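PDB 4FVA: 5'-tyrosyl-DNA phosphodiesterase from Caenorhabditis elegans, which belongs to the DNase I-like endonuclease/exonuclease/phosphatase family and carries a magnesium ion in the model. Local coordinates for residues His94-Phe99 with Thr107-Glu112; Thr81-Ser86 with Leu122-Leu127; Asp182-Ala187 with Val227-Glu232; Phe12-Met17 with Pro45-Leu50. All blocks are in the same frame, centred on the assembly; numbering follows the deposited sequence.

Interaction 1. Residues His94-Phe99 with Thr107-Glu112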
loop_
_atom_site.group_PDB
_atom_site.type_symbol
_atom_site.label_atom_id
_atom_site.label_comp_id
_atom_site.label_asym_id
_atom_site.label_seq_id
_atom_site.Cartn_x
_atom_site.Cartn_y
_atom_site.Cartn_z
ATOM N N HIS A 94 6.408 -2.759 15.956
ATOM C CA HIS A 94 6.738 -2.383 14.592
ATOM C C HIS A 94 7.886 -3.271 14.177
ATOM O O HIS A 94 8.990 -3.108 14.684
ATOM C CB HIS A 94 7.137 -0.910 14.487
ATOM C CG HIS A 94 7.476 -0.474 13.092
ATOM N ND1 HIS A 94 8.420 0.492 12.823
ATOM C CD2 HIS A 94 7.006 -0.889 11.889
ATOM C CE1 HIS A 94 8.502 0.674 11.513
ATOM N NE2 HIS A 94 7.656 -0.150 10.924
ATOM N N ASP A 95 7.643 -4.163 13.219
ATOM C CA ASP A 95 8.662 -5.125 12.805
ATOM C C ASP A 95 8.937 -4.958 11.323
ATOM O O ASP A 95 8.011 -4.838 10.531
ATOM C CB ASP A 95 8.175 -6.547 13.066
ATOM C CG ASP A 95 8.020 -6.857 14.562
ATOM O OD1 ASP A 95 8.534 -6.092 15.403
ATOM O OD2 ASP A 95 7.342 -7.852 14.895
ATOM N N VAL A 96 10.209 -4.992 10.946
ATOM C CA VAL A 96 10.579 -4.870 9.555
ATOM C C VAL A 96 11.342 -6.112 9.188
ATOM O O VAL A 96 12.479 -6.297 9.619
ATOM C CB VAL A 96 11.470 -3.616 9.299
ATOM C CG1 VAL A 96 11.975 -3.579 7.843
ATOM C CG2 VAL A 96 10.728 -2.342 9.671
ATOM N N ILE A 97 10.741 -6.942 8.348
ATOM C CA ILE A 97 11.412 -8.158 7.923
ATOM C C ILE A 97 12.036 -7.930 6.566
ATOM O O ILE A 97 11.330 -7.628 5.591
ATOM C CB ILE A 97 10.433 -9.331 7.794
ATOM C CG1 ILE A 97 9.659 -9.532 9.103
ATOM C CG2 ILE A 97 11.187 -10.598 7.369
ATOM C CD1 ILE A 97 8.567 -10.572 8.989
ATOM N N HIS A 98 13.358 -8.079 6.499
ATOM C CA HIS A 98 14.077 -7.966 5.227
ATOM C C HIS A 98 13.995 -9.265 4.430
ATOM O O HIS A 98 14.359 -10.331 4.928
ATOM C CB HIS A 98 15.536 -7.560 5.482
ATOM C CG HIS A 98 15.696 -6.144 5.945
ATOM N ND1 HIS A 98 15.295 -5.713 7.195
ATOM C CD2 HIS A 98 16.244 -5.063 5.337
ATOM C CE1 HIS A 98 15.560 -4.425 7.323
ATOM N NE2 HIS A 98 16.142 -4.005 6.211
ATOM N N PHE A 99 13.472 -9.187 3.204
ATOM C CA PHE A 99 13.418 -10.359 2.347
ATOM C C PHE A 99 14.845 -10.806 2.057
ATOM O O PHE A 99 15.654 -10.044 1.518
ATOM C CB PHE A 99 12.677 -10.072 1.043
ATOM C CG PHE A 99 11.222 -9.725 1.224
ATOM C CD1 PHE A 99 10.433 -10.418 2.127
ATOM C CD2 PHE A 99 10.631 -8.741 0.441
ATOM C CE1 PHE A 99 9.082 -10.113 2.274
ATOM C CE2 PHE A 99 9.279 -8.421 0.582
ATOM C CZ PHE A 99 8.507 -9.111 1.496
ATOM N N THR A 107 11.265 -5.299 1.970
ATOM C CA THR A 107 10.951 -5.698 3.325
ATOM C C THR A 107 9.462 -5.967 3.472
ATOM O O THR A 107 8.640 -5.490 2.677
ATOM C CB THR A 107 11.306 -4.562 4.319
ATOM O OG1 THR A 107 10.605 -3.365 3.924
ATOM C CG2 THR A 107 12.821 -4.274 4.319
ATOM N N LEU A 108 9.110 -6.701 4.516
ATOM C CA LEU A 108 7.713 -6.781 4.928
ATOM C C LEU A 108 7.643 -5.966 6.196
ATOM O O LEU A 108 8.226 -6.338 7.221
ATOM C CB LEU A 108 7.300 -8.229 5.185
ATOM C CG LEU A 108 5.860 -8.470 5.636
ATOM C CD1 LEU A 108 4.907 -7.855 4.636
ATOM C CD2 LEU A 108 5.610 -9.974 5.742
ATOM N N GLN A 109 6.950 -4.836 6.113
ATOM C CA GLN A 109 6.826 -3.913 7.242
ATOM C C GLN A 109 5.533 -4.220 7.977
ATOM O O GLN A 109 4.449 -4.144 7.389
ATOM C CB GLN A 109 6.827 -2.458 6.754
ATOM C CG GLN A 109 6.714 -1.412 7.878
ATOM C CD GLN A 109 6.660 0.001 7.349
ATOM O OE1 GLN A 109 6.283 0.219 6.191
ATOM N NE2 GLN A 109 7.023 0.978 8.190
ATOM N N ILE A 110 5.635 -4.563 9.261
ATOM C CA ILE A 110 4.462 -4.990 10.020
ATOM C C ILE A 110 4.224 -4.070 11.194
ATOM O O ILE A 110 5.111 -3.894 12.037
ATOM C CB ILE A 110 4.606 -6.448 10.527
ATOM C CG1 ILE A 110 4.783 -7.399 9.344
ATOM C CG2 ILE A 110 3.365 -6.891 11.292
ATOM C CD1 ILE A 110 5.126 -8.848 9.762
ATOM N N LEU A 111 3.049 -3.446 11.233
ATOM C CA LEU A 111 2.683 -2.651 12.397
ATOM C C LEU A 111 1.477 -3.321 13.031
ATOM O O LEU A 111 0.436 -3.502 12.390
ATOM C CB LEU A 111 2.354 -1.203 12.016
ATOM C CG LEU A 111 2.274 -0.165 13.147
ATOM C CD1 LEU A 111 3.682 0.156 13.686
ATOM C CD2 LEU A 111 1.568 1.122 12.705
ATOM N N GLU A 112 1.634 -3.690 14.297
ATOM C CA GLU A 112 0.598 -4.363 15.068
ATOM C C GLU A 112 0.103 -3.406 16.143
ATOM O O GLU A 112 0.913 -2.753 16.819
ATOM C CB GLU A 112 1.171 -5.626 15.729
ATOM C CG GLU A 112 0.219 -6.315 16.694
ATOM C CD GLU A 112 0.893 -7.415 17.502
ATOM O OE1 GLU A 112 1.953 -7.931 17.076
ATOM O OE2 GLU A 112 0.379 -7.731 18.595
#
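Gln-109 NE2 donates to His-94 NE2 over 3.0 Å in a nearly straight bond, 165° at the hydrogen. The acceptor lies in the amide plane of Gln-109, while the donor sits 22° out of the imidazole plane of His-94, the two planes being turned well apart. Gln-109 CG also touches the ring at its edge, 3.4 Å from His-94 NE2. His-94 CG stands anti to the backbone N (chi1 -180°), in the direction of Gln-109, and Leu-111 CD1 packs against His-94 CB. At the other end of the face that carries His-94, Val-96 and His-98, Thr-107 CG2 lies over the centre of the His-98 ring, a CH-pi contact 3.7 Å from the centroid, and meets Val-96 CG1. The strands form an antiparallel beta hairpin, 90-98 with 107-115, at the edge of one sheet of the DNase I-like fold. Asp-95 with Ile-110 and Ile-97 with Leu-108 are the hydrogen-bonded pairs between 94-99 and 107-112; the shortest bond is Leu-108 N to Ile-97 O, 2.6 Å. On the face of Ile-97 and Ile-110 their CD1 atoms meet at 3.9 Å, and Phe-99 CE1 reaches Leu-108 CB. Helix 134-154 covers part of this face through Phe-143 and Lys-147. On the opposite face, the Gln-109 amide is fixed by Thr-81 OG1 at OE1 and by Tyr-71 O at NE2, while the Tyr-71 ring meets that of His-94 edge-to-face.

Interaction 2. Residues Thr81-Ser86 with Leu122-Leu127. With EDO (1,2-ethanediol), chain H.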
loop_
_atom_site.group_PDB
_atom_site.type_symbol
_atom_site.label_atom_id
_atom_site.label_comp_id
_atom_site.label_asym_id
_atom_site.label_seq_id
_atom_site.Cartn_x
_atom_site.Cartn_y
_atom_site.Cartn_z
ATOM N N THR A 81 9.583 2.015 2.744
ATOM C CA THR A 81 8.134 2.132 2.828
ATOM C C THR A 81 7.718 2.867 4.099
ATOM O O THR A 81 8.544 3.121 4.978
ATOM C CB THR A 81 7.445 0.759 2.764
ATOM O OG1 THR A 81 7.847 -0.028 3.888
ATOM C CG2 THR A 81 7.838 0.036 1.477
ATOM N N ALA A 82 6.441 3.210 4.199
ATOM C CA ALA A 82 5.944 3.846 5.410
ATOM C C ALA A 82 4.530 3.362 5.700
ATOM O O ALA A 82 3.768 3.043 4.778
ATOM C CB ALA A 82 5.980 5.370 5.279
ATOM N N ILE A 83 4.183 3.324 6.984
ATOM C CA ILE A 83 2.806 3.090 7.390
ATOM C C ILE A 83 2.415 4.264 8.273
ATOM O O ILE A 83 3.116 4.568 9.250
ATOM C CB ILE A 83 2.658 1.756 8.167
ATOM C CG1 ILE A 83 3.135 0.576 7.298
ATOM C CG2 ILE A 83 1.193 1.542 8.634
ATOM C CD1 ILE A 83 3.057 -0.770 7.997
ATOM N N LEU A 84 1.329 4.940 7.915
ATOM C CA LEU A 84 0.820 6.047 8.721
ATOM C C LEU A 84 -0.518 5.638 9.299
ATOM O O LEU A 84 -1.385 5.139 8.569
ATOM C CB LEU A 84 0.664 7.328 7.890
ATOM C CG LEU A 84 1.918 8.004 7.319
ATOM C CD1 LEU A 84 2.499 7.220 6.126
ATOM C CD2 LEU A 84 1.613 9.446 6.919
ATOM N N VAL A 85 -0.689 5.866 10.600
ATOM C CA VAL A 85 -1.931 5.540 11.278
ATOM C C VAL A 85 -2.458 6.705 12.109
ATOM O O VAL A 85 -1.706 7.573 12.549
ATOM C CB VAL A 85 -1.793 4.303 12.194
ATOM C CG1 VAL A 85 -1.444 3.033 11.373
ATOM C CG2 VAL A 85 -0.751 4.576 13.277
ATOM N N SER A 86 -3.765 6.707 12.316
ATOM C CA SER A 86 -4.396 7.644 13.231
ATOM C C SER A 86 -3.647 7.695 14.565
ATOM O O SER A 86 -3.053 6.703 14.990
ATOM C CB SER A 86 -5.839 7.208 13.477
ATOM O OG SER A 86 -6.381 7.921 14.568
ATOM N N LEU A 122 -1.053 -4.624 10.303
ATOM C CA LEU A 122 -0.839 -3.923 9.045
ATOM C C LEU A 122 0.454 -4.444 8.453
ATOM O O LEU A 122 1.504 -4.344 9.091
ATOM C CB LEU A 122 -0.727 -2.410 9.281
ATOM C CG LEU A 122 -1.919 -1.762 10.001
ATOM C CD1 LEU A 122 -1.736 -0.250 10.188
ATOM C CD2 LEU A 122 -3.190 -2.075 9.226
ATOM N N LEU A 123 0.378 -4.993 7.244
ATOM C CA LEU A 123 1.550 -5.517 6.552
ATOM C C LEU A 123 1.714 -4.838 5.191
ATOM O O LEU A 123 0.885 -5.011 4.297
ATOM C CB LEU A 123 1.436 -7.032 6.379
ATOM C CG LEU A 123 1.341 -7.874 7.662
ATOM C CD1 LEU A 123 -0.086 -7.922 8.210
ATOM C CD2 LEU A 123 1.877 -9.276 7.410
ATOM N N ASN A 124 2.787 -4.063 5.061
ATOM C CA ASN A 124 3.052 -3.245 3.887
ATOM C C ASN A 124 4.345 -3.700 3.226
ATOM O O ASN A 124 5.382 -3.854 3.901
ATOM C CB ASN A 124 3.153 -1.769 4.318
ATOM C CG ASN A 124 3.382 -0.815 3.154
ATOM O OD1 ASN A 124 3.075 -1.131 2.006
ATOM N ND2 ASN A 124 3.933 0.372 3.453
ATOM N N THR A 125 4.301 -3.900 1.911
ATOM C CA THR A 125 5.482 -4.358 1.202
ATOM C C THR A 125 5.567 -3.769 -0.187
ATOM O O THR A 125 4.590 -3.262 -0.722
ATOM C CB THR A 125 5.559 -5.903 1.107
ATOM O OG1 THR A 125 6.867 -6.292 0.660
ATOM C CG2 THR A 125 4.505 -6.431 0.120
ATOM N N HIS A 126 6.763 -3.828 -0.748
ATOM C CA HIS A 126 7.004 -3.452 -2.128
ATOM C C HIS A 126 7.763 -4.626 -2.737
ATOM O O HIS A 126 8.983 -4.697 -2.597
ATOM C CB HIS A 126 7.865 -2.188 -2.170
ATOM C CG HIS A 126 8.148 -1.681 -3.552
ATOM N ND1 HIS A 126 9.033 -0.656 -3.797
ATOM C CD2 HIS A 126 7.675 -2.075 -4.763
ATOM C CE1 HIS A 126 9.091 -0.429 -5.102
ATOM N NE2 HIS A 126 8.276 -1.271 -5.708
ATOM N N LEU A 127 7.061 -5.550 -3.396
ATOM C CA LEU A 127 7.716 -6.788 -3.843
ATOM C C LEU A 127 8.689 -6.569 -5.006
ATOM O O LEU A 127 8.576 -5.584 -5.744
ATOM C CB LEU A 127 6.679 -7.859 -4.199
ATOM C CG LEU A 127 5.749 -8.250 -3.042
ATOM C CD1 LEU A 127 4.884 -9.465 -3.421
ATOM C CD2 LEU A 127 6.554 -8.496 -1.765
HETATM C C1 EDO H . -6.606 11.282 10.233
HETATM O O1 EDO H . -5.858 12.014 11.210
HETATM C C2 EDO H . -7.065 9.968 10.850
HETATM O O2 EDO H . -7.102 10.098 12.275
HETATM O O HOH W 1 8.013 -2.675 3.249
#
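Asn-124 reaches across to Thr-81 and Ile-83 between the two beta-sheets that pack face to face in the DNase I-like sandwich: strand 80-86 belongs to one sheet and strand 118-126 to the other. The strand axes pass 7.5 Å apart at 154°, too far for a shared backbone pairing, and side chains fill the gap. From its CB, Asn-124 touches Ile-83 CG1 and CD1, both at 3.8 Å, as the two side chains run antiparallel past one another. CG stands anti to the backbone N (chi1 -178°), carrying the amide on toward strand 80-86. There ND2 lies 3.6 Å from Thr-81 CB, the two side chains meeting tip to tip, and 3.0 Å from Ala-82 O. The amide is gripped from beyond the pair as well: ND2 donates to Leu-50 O and OD1 accepts from Gln-51 NE2, so both polar ends of this buried group are satisfied. Farther along, Leu-122 CD1 rests against two branched side chains of the facing strand, 3.5 Å from Val-85 CG1 and 3.8 Å from Ile-83 CG2. His-126, whose ring turns off from strand 80-86, hydrogen-bonds through NE2 to a malonate ion, probably from the crystallisation liquor. Thr-81 OG1 is bonded to Gln-109 OE1 too, and a water bridges the sheets by donating to Thr-81 OG1 at 2.7 Å and to Asn-124 O at 3.0 Å.

Interaction 3. Residues Asp182-Ala187 with Val227-Glu232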
loop_
_atom_site.group_PDB
_atom_site.type_symbol
_atom_site.label_atom_id
_atom_site.label_comp_id
_atom_site.label_asym_id
_atom_site.label_seq_id
_atom_site.Cartn_x
_atom_site.Cartn_y
_atom_site.Cartn_z
ATOM N N ASP A 182 -9.195 -10.353 -1.695
ATOM C CA ASP A 182 -8.616 -9.225 -2.394
ATOM C C ASP A 182 -9.651 -8.106 -2.407
ATOM O O ASP A 182 -10.773 -8.285 -2.882
ATOM C CB ASP A 182 -8.247 -9.664 -3.812
ATOM C CG ASP A 182 -7.686 -8.540 -4.646
ATOM O OD1 ASP A 182 -8.178 -7.403 -4.501
ATOM O OD2 ASP A 182 -6.786 -8.806 -5.478
ATOM N N ALA A 183 -9.280 -6.955 -1.861
ATOM C CA ALA A 183 -10.221 -5.841 -1.700
ATOM C C ALA A 183 -10.880 -5.419 -3.011
ATOM O O ALA A 183 -12.086 -5.179 -3.059
ATOM C CB ALA A 183 -9.527 -4.647 -1.030
ATOM N N TRP A 184 -10.093 -5.305 -4.073
ATOM C CA TRP A 184 -10.662 -4.916 -5.352
ATOM C C TRP A 184 -11.683 -5.914 -5.878
ATOM O O TRP A 184 -12.732 -5.524 -6.408
ATOM C CB TRP A 184 -9.579 -4.714 -6.402
ATOM C CG TRP A 184 -10.156 -4.481 -7.765
ATOM C CD1 TRP A 184 -10.761 -3.337 -8.219
ATOM C CD2 TRP A 184 -10.155 -5.398 -8.868
ATOM N NE1 TRP A 184 -11.150 -3.497 -9.530
ATOM C CE2 TRP A 184 -10.783 -4.749 -9.955
ATOM C CE3 TRP A 184 -9.681 -6.703 -9.044
ATOM C CZ2 TRP A 184 -10.957 -5.366 -11.200
ATOM C CZ3 TRP A 184 -9.859 -7.318 -10.283
ATOM C CH2 TRP A 184 -10.486 -6.645 -11.343
ATOM N N GLU A 185 -11.349 -7.195 -5.768
ATOM C CA GLU A 185 -12.254 -8.260 -6.181
ATOM C C GLU A 185 -13.524 -8.268 -5.349
ATOM O O GLU A 185 -14.620 -8.321 -5.892
ATOM C CB GLU A 185 -11.571 -9.622 -6.075
ATOM C CG GLU A 185 -10.486 -9.881 -7.101
ATOM C CD GLU A 185 -9.818 -11.214 -6.852
ATOM O OE1 GLU A 185 -8.871 -11.569 -7.583
ATOM O OE2 GLU A 185 -10.255 -11.912 -5.913
ATOM N N ALA A 186 -13.369 -8.208 -4.029
ATOM C CA ALA A 186 -14.511 -8.232 -3.117
ATOM C C ALA A 186 -15.418 -7.018 -3.281
ATOM O O ALA A 186 -16.592 -7.048 -2.906
ATOM C CB ALA A 186 -14.033 -8.355 -1.671
ATOM N N ALA A 187 -14.867 -5.931 -3.811
ATOM C CA ALA A 187 -15.666 -4.739 -4.043
ATOM C C ALA A 187 -16.443 -4.841 -5.351
ATOM O O ALA A 187 -17.288 -3.993 -5.630
ATOM C CB ALA A 187 -14.785 -3.491 -4.043
ATOM N N VAL A 227 -16.568 -4.116 1.537
ATOM C CA VAL A 227 -15.483 -3.223 1.162
ATOM C C VAL A 227 -15.879 -2.349 -0.023
ATOM O O VAL A 227 -16.505 -2.819 -0.975
ATOM C CB VAL A 227 -14.173 -4.014 0.862
ATOM C CG1 VAL A 227 -14.416 -5.059 -0.201
ATOM C CG2 VAL A 227 -13.037 -3.076 0.440
ATOM N N LYS A 228 -15.533 -1.067 0.052
ATOM C CA LYS A 228 -15.622 -0.187 -1.102
ATOM C C LYS A 228 -14.195 0.149 -1.580
ATOM O O LYS A 228 -13.285 0.274 -0.764
ATOM C CB LYS A 228 -16.394 1.078 -0.724
ATOM C CG LYS A 228 -17.907 0.855 -0.702
ATOM C CD LYS A 228 -18.659 1.981 -0.013
ATOM C CE LYS A 228 -20.098 2.062 -0.519
ATOM N NZ LYS A 228 -20.927 2.984 0.309
ATOM N N PHE A 229 -14.016 0.337 -2.886
ATOM C CA PHE A 229 -12.679 0.456 -3.479
ATOM C C PHE A 229 -12.665 1.533 -4.561
ATOM O O PHE A 229 -13.489 1.506 -5.478
ATOM C CB PHE A 229 -12.243 -0.898 -4.066
ATOM C CG PHE A 229 -10.782 -0.950 -4.507
ATOM C CD1 PHE A 229 -10.377 -0.383 -5.709
ATOM C CD2 PHE A 229 -9.835 -1.583 -3.714
ATOM C CE1 PHE A 229 -9.037 -0.441 -6.115
ATOM C CE2 PHE A 229 -8.512 -1.651 -4.094
ATOM C CZ PHE A 229 -8.100 -1.074 -5.295
ATOM N N THR A 230 -11.762 2.507 -4.426
ATOM C CA THR A 230 -11.604 3.561 -5.444
ATOM C C THR A 230 -10.134 3.788 -5.780
ATOM O O THR A 230 -9.247 3.318 -5.066
ATOM C CB THR A 230 -12.186 4.913 -4.991
ATOM O OG1 THR A 230 -11.402 5.420 -3.900
ATOM C CG2 THR A 230 -13.643 4.766 -4.546
ATOM N N LEU A 231 -9.877 4.513 -6.863
ATOM C CA LEU A 231 -8.512 4.897 -7.201
ATOM C C LEU A 231 -8.357 6.373 -6.902
ATOM O O LEU A 231 -9.320 7.122 -7.038
ATOM C CB LEU A 231 -8.217 4.624 -8.680
ATOM C CG LEU A 231 -8.275 3.140 -9.032
ATOM C CD1 LEU A 231 -7.969 2.888 -10.507
ATOM C CD2 LEU A 231 -7.307 2.383 -8.131
ATOM N N GLU A 232 -7.153 6.796 -6.522
ATOM C CA GLU A 232 -6.930 8.199 -6.192
ATOM C C GLU A 232 -5.615 8.685 -6.788
ATOM O O GLU A 232 -4.815 7.881 -7.279
ATOM C CB GLU A 232 -6.934 8.393 -4.675
ATOM C CG GLU A 232 -8.155 7.813 -3.970
ATOM C CD GLU A 232 -9.407 8.653 -4.200
ATOM O OE1 GLU A 232 -9.284 9.812 -4.656
ATOM O OE2 GLU A 232 -10.514 8.162 -3.907
HETATM O O HOH W 2 -18.519 -5.619 -0.426
#
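Phe-229 lays one ring face over the side chain of Trp-184, whose CB sits above the ring centre, 4.0 Å from the centroid and 11° off the normal. This is a helix-on-strand contact: the short helix 183-186 packs on strand 226-232, an outermost strand of the six-stranded sheet in the DNase I-like fold. Phe-229 CG stands anti to the backbone N (chi1 -171°), in the direction of Trp-184. Beyond CB, the indole presents its edge to the same phenyl ring, Trp-184 CD1 lying 3.9 Å from Phe-229 CD1 in an edge-to-face pair with planes at 71°. Ala-187 CB meets Phe-229 CB at 3.6 Å. Val-227 uses both methyls on the helix, CG1 touching Ala-186 CB at 3.6 Å and CG2 reaching Ala-183 CB at 4.1 Å. Asp-182 is the N-cap, its OD1 accepting weakly from Trp-184 N and Glu-185 N, and its OD2 makes a salt bridge with Arg-214. The indole is held in turn by Trp-184 NE1 donating to Asp-190 O. No direct hydrogen bond joins helix and strand, but a water accepts from Val-227 N at 3.1 Å and donates weakly to Ala-186 O at 3.5 Å.

Interaction 4. Residues Phe12-Met17 with Pro45-Leu50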
loop_
_atom_site.group_PDB
_atom_site.type_symbol
_atom_site.label_atom_id
_atom_site.label_comp_id
_atom_site.label_asym_id
_atom_site.label_seq_id
_atom_site.Cartn_x
_atom_site.Cartn_y
_atom_site.Cartn_z
ATOM N N PHE A 12 -19.044 0.045 12.200
ATOM C CA PHE A 12 -17.587 0.126 12.288
ATOM C C PHE A 12 -17.047 0.253 10.873
ATOM O O PHE A 12 -17.501 -0.446 9.962
ATOM C CB PHE A 12 -16.962 -1.087 12.966
ATOM C CG PHE A 12 -15.497 -0.914 13.267
ATOM C CD1 PHE A 12 -14.552 -1.028 12.252
ATOM C CD2 PHE A 12 -15.061 -0.652 14.558
ATOM C CE1 PHE A 12 -13.205 -0.868 12.517
ATOM C CE2 PHE A 12 -13.713 -0.496 14.833
ATOM C CZ PHE A 12 -12.783 -0.603 13.810
ATOM N N GLU A 13 -16.083 1.142 10.687
ATOM C CA GLU A 13 -15.577 1.398 9.352
ATOM C C GLU A 13 -14.116 1.844 9.439
ATOM O O GLU A 13 -13.743 2.585 10.350
ATOM C CB GLU A 13 -16.483 2.435 8.686
ATOM C CG GLU A 13 -16.073 2.954 7.333
ATOM C CD GLU A 13 -17.183 3.793 6.725
ATOM O OE1 GLU A 13 -18.310 3.758 7.271
ATOM O OE2 GLU A 13 -16.948 4.466 5.703
ATOM N N VAL A 14 -13.279 1.335 8.539
ATOM C CA VAL A 14 -11.875 1.744 8.487
ATOM C C VAL A 14 -11.417 1.818 7.031
ATOM O O VAL A 14 -11.719 0.919 6.237
ATOM C CB VAL A 14 -10.955 0.816 9.304
ATOM C CG1 VAL A 14 -11.071 -0.611 8.808
ATOM C CG2 VAL A 14 -9.515 1.284 9.203
ATOM N N SER A 15 -10.730 2.904 6.672
ATOM C CA SER A 15 -10.248 3.081 5.301
ATOM C C SER A 15 -8.732 2.893 5.201
ATOM O O SER A 15 -7.962 3.425 6.014
ATOM C CB SER A 15 -10.649 4.453 4.746
ATOM O OG SER A 15 -10.110 5.491 5.541
ATOM N N VAL A 16 -8.303 2.142 4.192
ATOM C CA VAL A 16 -6.888 1.897 3.993
ATOM C C VAL A 16 -6.519 2.329 2.588
ATOM O O VAL A 16 -7.162 1.923 1.608
ATOM C CB VAL A 16 -6.524 0.423 4.177
ATOM C CG1 VAL A 16 -5.000 0.237 4.018
ATOM C CG2 VAL A 16 -6.995 -0.084 5.543
ATOM N N MET A 17 -5.498 3.171 2.503
ATOM C CA MET A 17 -5.005 3.691 1.236
ATOM C C MET A 17 -3.569 3.218 1.068
ATOM O O MET A 17 -2.823 3.152 2.051
ATOM C CB MET A 17 -5.063 5.220 1.239
ATOM C CG MET A 17 -4.502 5.873 -0.025
ATOM S SD MET A 17 -4.905 7.618 -0.002
ATOM C CE MET A 17 -3.760 8.241 -1.229
ATOM N N PRO A 45 -7.586 9.033 4.700
ATOM C CA PRO A 45 -7.695 7.614 5.058
ATOM C C PRO A 45 -7.321 7.393 6.515
ATOM O O PRO A 45 -6.534 8.199 7.042
ATOM C CB PRO A 45 -6.653 6.954 4.147
ATOM C CG PRO A 45 -5.605 8.042 3.944
ATOM C CD PRO A 45 -6.381 9.324 3.895
ATOM N N ASP A 46 -7.866 6.353 7.159
ATOM C CA ASP A 46 -7.486 6.055 8.537
ATOM C C ASP A 46 -6.081 5.497 8.587
ATOM O O ASP A 46 -5.322 5.748 9.534
ATOM C CB ASP A 46 -8.441 5.037 9.164
ATOM C CG ASP A 46 -9.867 5.550 9.245
ATOM O OD1 ASP A 46 -10.068 6.656 9.788
ATOM O OD2 ASP A 46 -10.781 4.852 8.761
ATOM N N ILE A 47 -5.744 4.734 7.555
ATOM C CA ILE A 47 -4.470 4.038 7.494
ATOM C C ILE A 47 -3.893 4.240 6.100
ATOM O O ILE A 47 -4.608 4.130 5.107
ATOM C CB ILE A 47 -4.646 2.531 7.782
ATOM C CG1 ILE A 47 -5.164 2.318 9.213
ATOM C CG2 ILE A 47 -3.334 1.770 7.581
ATOM C CD1 ILE A 47 -5.723 0.924 9.440
ATOM N N LEU A 48 -2.606 4.551 6.029
ATOM C CA LEU A 48 -1.971 4.797 4.747
ATOM C C LEU A 48 -0.669 4.024 4.614
ATOM O O LEU A 48 0.211 4.140 5.467
ATOM C CB LEU A 48 -1.723 6.299 4.559
ATOM C CG LEU A 48 -0.881 6.744 3.358
ATOM C CD1 LEU A 48 -1.670 6.529 2.041
ATOM C CD2 LEU A 48 -0.452 8.213 3.502
ATOM N N PHE A 49 -0.569 3.225 3.549
ATOM C CA PHE A 49 0.672 2.551 3.165
ATOM C C PHE A 49 1.389 3.327 2.055
ATOM O O PHE A 49 0.775 3.642 1.041
ATOM C CB PHE A 49 0.364 1.150 2.618
ATOM C CG PHE A 49 -0.120 0.162 3.648
ATOM C CD1 PHE A 49 -0.249 0.509 4.983
ATOM C CD2 PHE A 49 -0.452 -1.137 3.260
ATOM C CE1 PHE A 49 -0.685 -0.431 5.930
ATOM C CE2 PHE A 49 -0.893 -2.080 4.195
ATOM C CZ PHE A 49 -1.007 -1.726 5.535
ATOM N N LEU A 50 2.682 3.606 2.219
ATOM C CA LEU A 50 3.481 4.192 1.129
ATOM C C LEU A 50 4.629 3.266 0.739
ATOM O O LEU A 50 5.178 2.569 1.598
ATOM C CB LEU A 50 4.072 5.544 1.541
ATOM C CG LEU A 50 3.077 6.620 1.991
ATOM C CD1 LEU A 50 3.839 7.869 2.428
ATOM C CD2 LEU A 50 2.116 6.942 0.835
#
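A beta-alpha-beta unit brings these strands together: strand 13-20 leads through helix 29-43 to strand 47-53, which lies parallel beside it in a sheet of the DNase I-like fold. Both strands are interior to that sheet, with 249-255 next to 13-20 and 80-86 next to 47-53. Where the chain enters the second strand, Ser-15 and Asp-46 grip each other. Asp-46 N donates to Ser-15 OG at 2.9 Å, and Ser-15 N returns a bond to Asp-46 OD2, also at 2.9 Å, on the anti side of the carboxylate and 20° out of its plane. Ser-15 OG takes the position between backbone N and carbonyl carbon (chi1 60°), facing the loop residues that precede strand 47-53, where it touches Pro-45 CA. Regular parallel pairing follows: Ile-47 N bonds to Ser-15 O, Met-17 N to Ile-47 O, and Phe-49 N to Met-17 O at 2.7 Å. Met-17 and Leu-48 lie alongside each other in the same direction, with Met-17 CG 3.6 Å from Leu-48 CD1, while Met-17 CB packs on Pro-45 CB at 3.7 Å. On the opposite face Val-14 CG2 meets Ile-47 CD1 at 3.8 Å, and Ile-47 continues onto Leu-122 of the other sheet. Since OD2 receives a backbone N-H, the bond probably helps stabilise the charged form of Asp-46, and side-chain bonds do the pairing just ahead of the regular backbone pairing.

Interactions 2 and 4 are buried; interactions 1 and 3 are partly exposed, on opposite sides of the chain's centre and about 24 Å apart, centre to centre. Interactions 1 and 4 each pair strands within one sheet, antiparallel in the first and parallel in the second, and backbone bonds dominate both. Interaction 2 instead joins the two sheets through side chains and a water, touching both neighbours: Leu-111 N meets Leu-122 O, and Leu-84 N meets Leu-48 O, each at 2.8 Å. Along the chain, interaction 1 is nested inside the loop closed by interaction 2. Interaction 3, largely apolar and aromatic, lies on an outermost strand of the sheet that also holds strands 13-20 and 47-53.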